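Local structure of putative alkaline phosphatase (Pseudomonas fluorescens, 4F1V) at residues A[300-305]-A[309-314]; A[347-350]-A[355-358]. The protein binds phosphate with high affinity in the periplasm, and probably delivers it to the PstSACB ABC transporter for import. One frame throughout, in Å; residues are numbered along the deposited sequence.

Contact 1: residues A[300-305]-A[309-314]; sequences QCYADA and TQVRDF
Y302 meets V311 on the buried side of this contact. One methyl of the valine, CG2, lies 3.8 Å from CE1 of the tyrosine ring and 4.0 Å from CZ. It approaches the ring obliquely, and the two side chains cross at about a right angle. In V311 the first torsion of 168° sets CG1 anti to the backbone N. That leaves CG2 beside the N and turned to the ring. V311 also packs on F298 of strand 291-299. The phenol end of Y302 is tied down elsewhere: its OH is hydrogen-bonded to H58 O and to S299 N.

The other half of the contact is backbone, and it lies at the exposed surface. A305 begins helix 305-318, and its carbonyl receives the N-H of T309. The N to O distance is 3.0 Å and the bond is nearly straight, 168° at the hydrogen. This is the usual i to i+4 helix bond. T309 OG1 also lies 3.2 Å from A305 O, but this contact is doubtful, because T309 is modelled in two conformers. Little side-chain packing accompanies the bond here, because the CB of A305 points away from 309-314.

D304 is the N-cap residue. Its OD2 accepts the N-H of Q307 in the first turn, and its O is bonded to T308 OG1. C301, three residues earlier, is joined to C364 by a disulfide.

The chemistry implies two separate holds. Directional backbone bonding fixes the start of the helix at the surface, where apolar cover is slight. The loop before it is held to the inner side of the helix by the apolar contact of Y302 with V311.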
loop_
_atom_site.group_PDB
_atom_site.type_symbol
_atom_site.label_atom_id
_atom_site.label_comp_id
_atom_site.label_asym_id
_atom_site.label_seq_id
_atom_site.Cartn_x
_atom_site.Cartn_y
_atom_site.Cartn_z
ATOM N N GLN A 300 -8.915 -8.417 -17.087
ATOM C CA GLN A 300 -8.807 -7.966 -18.473
ATOM C C GLN A 300 -10.188 -7.964 -19.167
ATOM O O GLN A 300 -10.422 -7.194 -20.070
ATOM C CB GLN A 300 -7.863 -8.827 -19.272
ATOM C CG GLN A 300 -7.601 -8.335 -20.671
ATOM C CD GLN A 300 -6.670 -9.208 -21.493
ATOM O OE1 GLN A 300 -6.041 -10.160 -20.998
ATOM N NE2 GLN A 300 -6.551 -8.857 -22.758
ATOM N N CYS A 301 -11.075 -8.887 -18.742
ATOM C CA CYS A 301 -12.304 -9.147 -19.484
ATOM C C CYS A 301 -13.513 -9.138 -18.519
ATOM O O CYS A 301 -13.459 -9.701 -17.396
ATOM C CB CYS A 301 -12.270 -10.510 -20.191
ATOM S SG CYS A 301 -10.810 -10.809 -21.220
ATOM N N TYR A 302 -14.610 -8.570 -19.008
ATOM C CA TYR A 302 -15.891 -8.553 -18.327
ATOM C C TYR A 302 -16.952 -9.039 -19.312
ATOM O O TYR A 302 -16.970 -8.551 -20.444
ATOM C CB TYR A 302 -16.244 -7.148 -17.762
ATOM C CG TYR A 302 -15.275 -6.738 -16.674
ATOM C CD1 TYR A 302 -14.058 -6.111 -16.967
ATOM C CD2 TYR A 302 -15.556 -6.988 -15.330
ATOM C CE1 TYR A 302 -13.140 -5.781 -15.988
ATOM C CE2 TYR A 302 -14.636 -6.678 -14.318
ATOM C CZ TYR A 302 -13.423 -6.058 -14.643
ATOM O OH TYR A 302 -12.467 -5.741 -13.709
ATOM N N ALA A 303 -17.805 -9.977 -18.946
ATOM C CA ALA A 303 -18.803 -10.451 -19.896
ATOM C C ALA A 303 -19.643 -9.289 -20.400
ATOM O O ALA A 303 -20.064 -9.247 -21.578
ATOM C CB ALA A 303 -19.721 -11.528 -19.273
ATOM N N ASP A 304 -19.976 -8.327 -19.550
ATOM C CA ASP A 304 -20.818 -7.210 -19.945
ATOM C C ASP A 304 -20.003 -6.099 -20.684
ATOM O O ASP A 304 -18.963 -5.638 -20.217
ATOM C CB ASP A 304 -21.492 -6.643 -18.682
ATOM C CG ASP A 304 -22.491 -5.547 -19.102
ATOM O OD1 ASP A 304 -23.445 -5.921 -19.821
ATOM O OD2 ASP A 304 -22.280 -4.373 -18.736
ATOM N N ALA A 305 -20.577 -5.656 -21.790
ATOM C CA ALA A 305 -19.927 -4.625 -22.599
ATOM C C ALA A 305 -19.869 -3.315 -21.860
ATOM O O ALA A 305 -18.868 -2.551 -21.999
ATOM C CB ALA A 305 -20.644 -4.474 -23.905
ATOM N N THR A 309 -16.446 -1.150 -20.896
ATOM C CA THR A 309 -16.210 0.235 -21.261
ATOM C C THR A 309 -15.884 1.079 -20.022
ATOM O O THR A 309 -14.946 1.912 -20.053
ATOM C CB THR A 309 -17.426 0.791 -22.023
ATOM O OG1 THR A 309 -17.591 0.071 -23.216
ATOM C CG2 THR A 309 -17.243 2.261 -22.303
ATOM N N GLN A 310 -16.681 0.924 -18.983
ATOM C CA GLN A 310 -16.514 1.775 -17.770
ATOM C C GLN A 310 -15.145 1.508 -17.125
ATOM O O GLN A 310 -14.526 2.446 -16.590
ATOM C CB GLN A 310 -17.663 1.473 -16.814
ATOM C CG GLN A 310 -18.953 2.083 -17.386
ATOM C CD GLN A 310 -20.172 1.636 -16.496
ATOM O OE1 GLN A 310 -20.191 0.626 -15.892
ATOM N NE2 GLN A 310 -21.198 2.487 -16.626
ATOM N N VAL A 311 -14.673 0.256 -17.118
ATOM C CA VAL A 311 -13.345 -0.017 -16.568
ATOM C C VAL A 311 -12.266 0.648 -17.454
ATOM O O VAL A 311 -11.343 1.284 -16.915
ATOM C CB VAL A 311 -13.117 -1.544 -16.443
ATOM C CG1 VAL A 311 -11.657 -1.844 -16.168
ATOM C CG2 VAL A 311 -13.991 -2.135 -15.361
ATOM N N ARG A 312 -12.410 0.520 -18.763
ATOM C CA ARG A 312 -11.447 1.214 -19.636
ATOM C C ARG A 312 -11.445 2.711 -19.336
ATOM O O ARG A 312 -10.362 3.333 -19.290
ATOM C CB ARG A 312 -11.779 0.969 -21.139
ATOM C CG ARG A 312 -11.515 -0.448 -21.592
ATOM C CD ARG A 312 -11.836 -0.687 -23.045
ATOM N NE ARG A 312 -11.102 0.218 -23.913
ATOM C CZ ARG A 312 -9.831 0.109 -24.260
ATOM N NH1 ARG A 312 -9.106 -0.995 -23.891
ATOM N NH2 ARG A 312 -9.190 1.050 -24.964
ATOM N N ASP A 313 -12.602 3.344 -19.194
ATOM C CA ASP A 313 -12.656 4.771 -18.971
ATOM C C ASP A 313 -11.979 5.163 -17.659
ATOM O O ASP A 313 -11.359 6.246 -17.571
ATOM C CB ASP A 313 -14.108 5.242 -19.003
ATOM C CG ASP A 313 -14.773 5.151 -20.392
ATOM O OD1 ASP A 313 -14.010 5.040 -21.385
ATOM O OD2 ASP A 313 -16.009 5.245 -20.445
ATOM N N PHE A 314 -12.053 4.322 -16.632
ATOM C CA PHE A 314 -11.299 4.591 -15.403
ATOM C C PHE A 314 -9.793 4.552 -15.633
ATOM O O PHE A 314 -9.046 5.452 -15.202
ATOM C CB PHE A 314 -11.683 3.611 -14.299
ATOM C CG PHE A 314 -10.797 3.736 -13.069
ATOM C CD1 PHE A 314 -10.771 4.932 -12.342
ATOM C CD2 PHE A 314 -9.968 2.693 -12.673
ATOM C CE1 PHE A 314 -9.896 5.053 -11.254
ATOM C CE2 PHE A 314 -9.078 2.839 -11.629
ATOM C CZ PHE A 314 -9.028 4.043 -10.921
#

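Contact 2: residues A[347-350]-A[355-358]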
loop_
_atom_site.group_PDB
_atom_site.type_symbol
_atom_site.label_atom_id
_atom_site.label_comp_id
_atom_site.label_asym_id
_atom_site.label_seq_id
_atom_site.Cartn_x
_atom_site.Cartn_y
_atom_site.Cartn_z
ATOM N N ALA A 347 -0.097 1.347 -22.595
ATOM C CA ALA A 347 0.298 0.568 -23.778
ATOM C C ALA A 347 -0.088 -0.898 -23.635
ATOM O O ALA A 347 -0.438 -1.560 -24.640
ATOM C CB ALA A 347 1.794 0.685 -24.033
ATOM N N SER A 348 -0.027 -1.428 -22.441
ATOM C CA SER A 348 -0.430 -2.826 -22.214
ATOM C C SER A 348 -1.942 -3.000 -22.029
ATOM O O SER A 348 -2.551 -3.910 -22.608
ATOM C CB SER A 348 0.305 -3.445 -21.003
ATOM O OG SER A 348 1.671 -3.674 -21.270
ATOM N N PHE A 349 -2.547 -2.173 -21.172
ATOM C CA PHE A 349 -3.880 -2.444 -20.668
ATOM C C PHE A 349 -4.981 -1.650 -21.353
ATOM O O PHE A 349 -6.162 -2.016 -21.201
ATOM C CB PHE A 349 -3.926 -2.316 -19.123
ATOM C CG PHE A 349 -2.946 -3.251 -18.491
ATOM C CD1 PHE A 349 -1.877 -2.804 -17.715
ATOM C CD2 PHE A 349 -3.038 -4.654 -18.671
ATOM C CE1 PHE A 349 -0.943 -3.632 -17.205
ATOM C CE2 PHE A 349 -2.091 -5.499 -18.141
ATOM C CZ PHE A 349 -1.045 -4.993 -17.362
ATOM N N LEU A 350 -4.651 -0.616 -22.103
ATOM C CA LEU A 350 -5.646 0.133 -22.866
ATOM C C LEU A 350 -5.526 -0.059 -24.380
ATOM O O LEU A 350 -6.512 -0.323 -25.066
ATOM C CB LEU A 350 -5.658 1.622 -22.566
ATOM C CG LEU A 350 -6.305 1.996 -21.248
ATOM C CD1 LEU A 350 -6.024 3.468 -20.923
ATOM C CD2 LEU A 350 -7.798 1.746 -21.310
ATOM N N ALA A 355 -2.212 -7.641 -26.627
ATOM C CA ALA A 355 -2.804 -8.869 -26.125
ATOM C C ALA A 355 -3.315 -8.741 -24.701
ATOM O O ALA A 355 -4.164 -9.572 -24.287
ATOM C CB ALA A 355 -1.794 -9.968 -26.167
ATOM N N LEU A 356 -2.790 -7.775 -23.926
ATOM C CA LEU A 356 -3.203 -7.591 -22.523
ATOM C C LEU A 356 -4.323 -6.594 -22.347
ATOM O O LEU A 356 -4.775 -6.357 -21.202
ATOM C CB LEU A 356 -1.978 -7.160 -21.663
ATOM C CG LEU A 356 -0.809 -8.116 -21.653
ATOM C CD1 LEU A 356 0.246 -7.634 -20.660
ATOM C CD2 LEU A 356 -1.229 -9.514 -21.337
ATOM N N SER A 357 -4.828 -5.990 -23.407
ATOM C CA SER A 357 -5.694 -4.830 -23.248
ATOM C C SER A 357 -7.102 -5.220 -22.755
ATOM O O SER A 357 -7.704 -6.204 -23.174
ATOM C CB SER A 357 -5.764 -4.010 -24.546
ATOM O OG SER A 357 -6.441 -4.743 -25.559
ATOM N N ILE A 358 -7.623 -4.364 -21.885
ATOM C CA ILE A 358 -8.943 -4.576 -21.301
ATOM C C ILE A 358 -9.973 -4.595 -22.425
ATOM O O ILE A 358 -10.043 -3.688 -23.253
ATOM C CB ILE A 358 -9.256 -3.488 -20.242
ATOM C CG1 ILE A 358 -8.277 -3.536 -19.068
ATOM C CG2 ILE A 358 -10.691 -3.571 -19.774
ATOM C CD1 ILE A 358 -8.144 -2.234 -18.313
#
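F349 and L356 lie side by side and point the same way, and they have the most surface buried here. F349 CE2 is 3.9 Å from L356 CB and 4.0 Å from L356 CD1. The carbonyl of L356 also comes up to the phenyl ring. Its O sits at the ring edge, near the ring plane, 3.5 Å from CD2. S348 CB covers one face of the same ring from within the helix, 3.9 Å above its centre. Beyond the two segments, the F349 side chain touches I86 and V88 of strand 85-94, and its ring meets that of W268.

S348 adds its backbone O and, more loosely, its CB, which lies 4.2 Å from L356 CD1. S348 O lies 3.4 Å from L356 CB. It is also near S357 N, but the angle is too poor for a hydrogen bond.

The bond that joins the segments is I358 N to F349 O, at 2.8 Å and 178° at the hydrogen. The donor stands above the carbonyl plane, 40° out of it. The first torsion of I358, -63°, sets CG1 beside the backbone N that donates to F349 O, which brings CG1 to 3.4 Å from that oxygen. S357 OG, by contrast, is bonded within the intervening loop, to A352 O and N354 O.

The chain turns back after helix 339-349, and the I358 N to F349 O bond ties the returning segment to the helix end, beside strand 85-94 of the PstS-type periplasmic binding fold.

How the contacts relate
Contact 1 is partly buried and covers the start of helix 305-318. Contact 2 is a buried contact at the end of helix 339-349; among its touching residues L356 alone is partly exposed. Their centres are about 12 Å apart, and side chains of contact 1 bond to backbone carbonyls of contact 2. R312 NH1 reaches I358 O and L350 O, while Q300 NE2 reaches S357 O and A355 O. I358 also packs on V311. Helix 305-318 is thus common ground: it forms half of contact 1 and receives L350 and I358 from contact 2. Contact 1 divides between a helix bond at the surface and a methyl-to-ring contact inside; aromatic and aliphatic packing dominates contact 2.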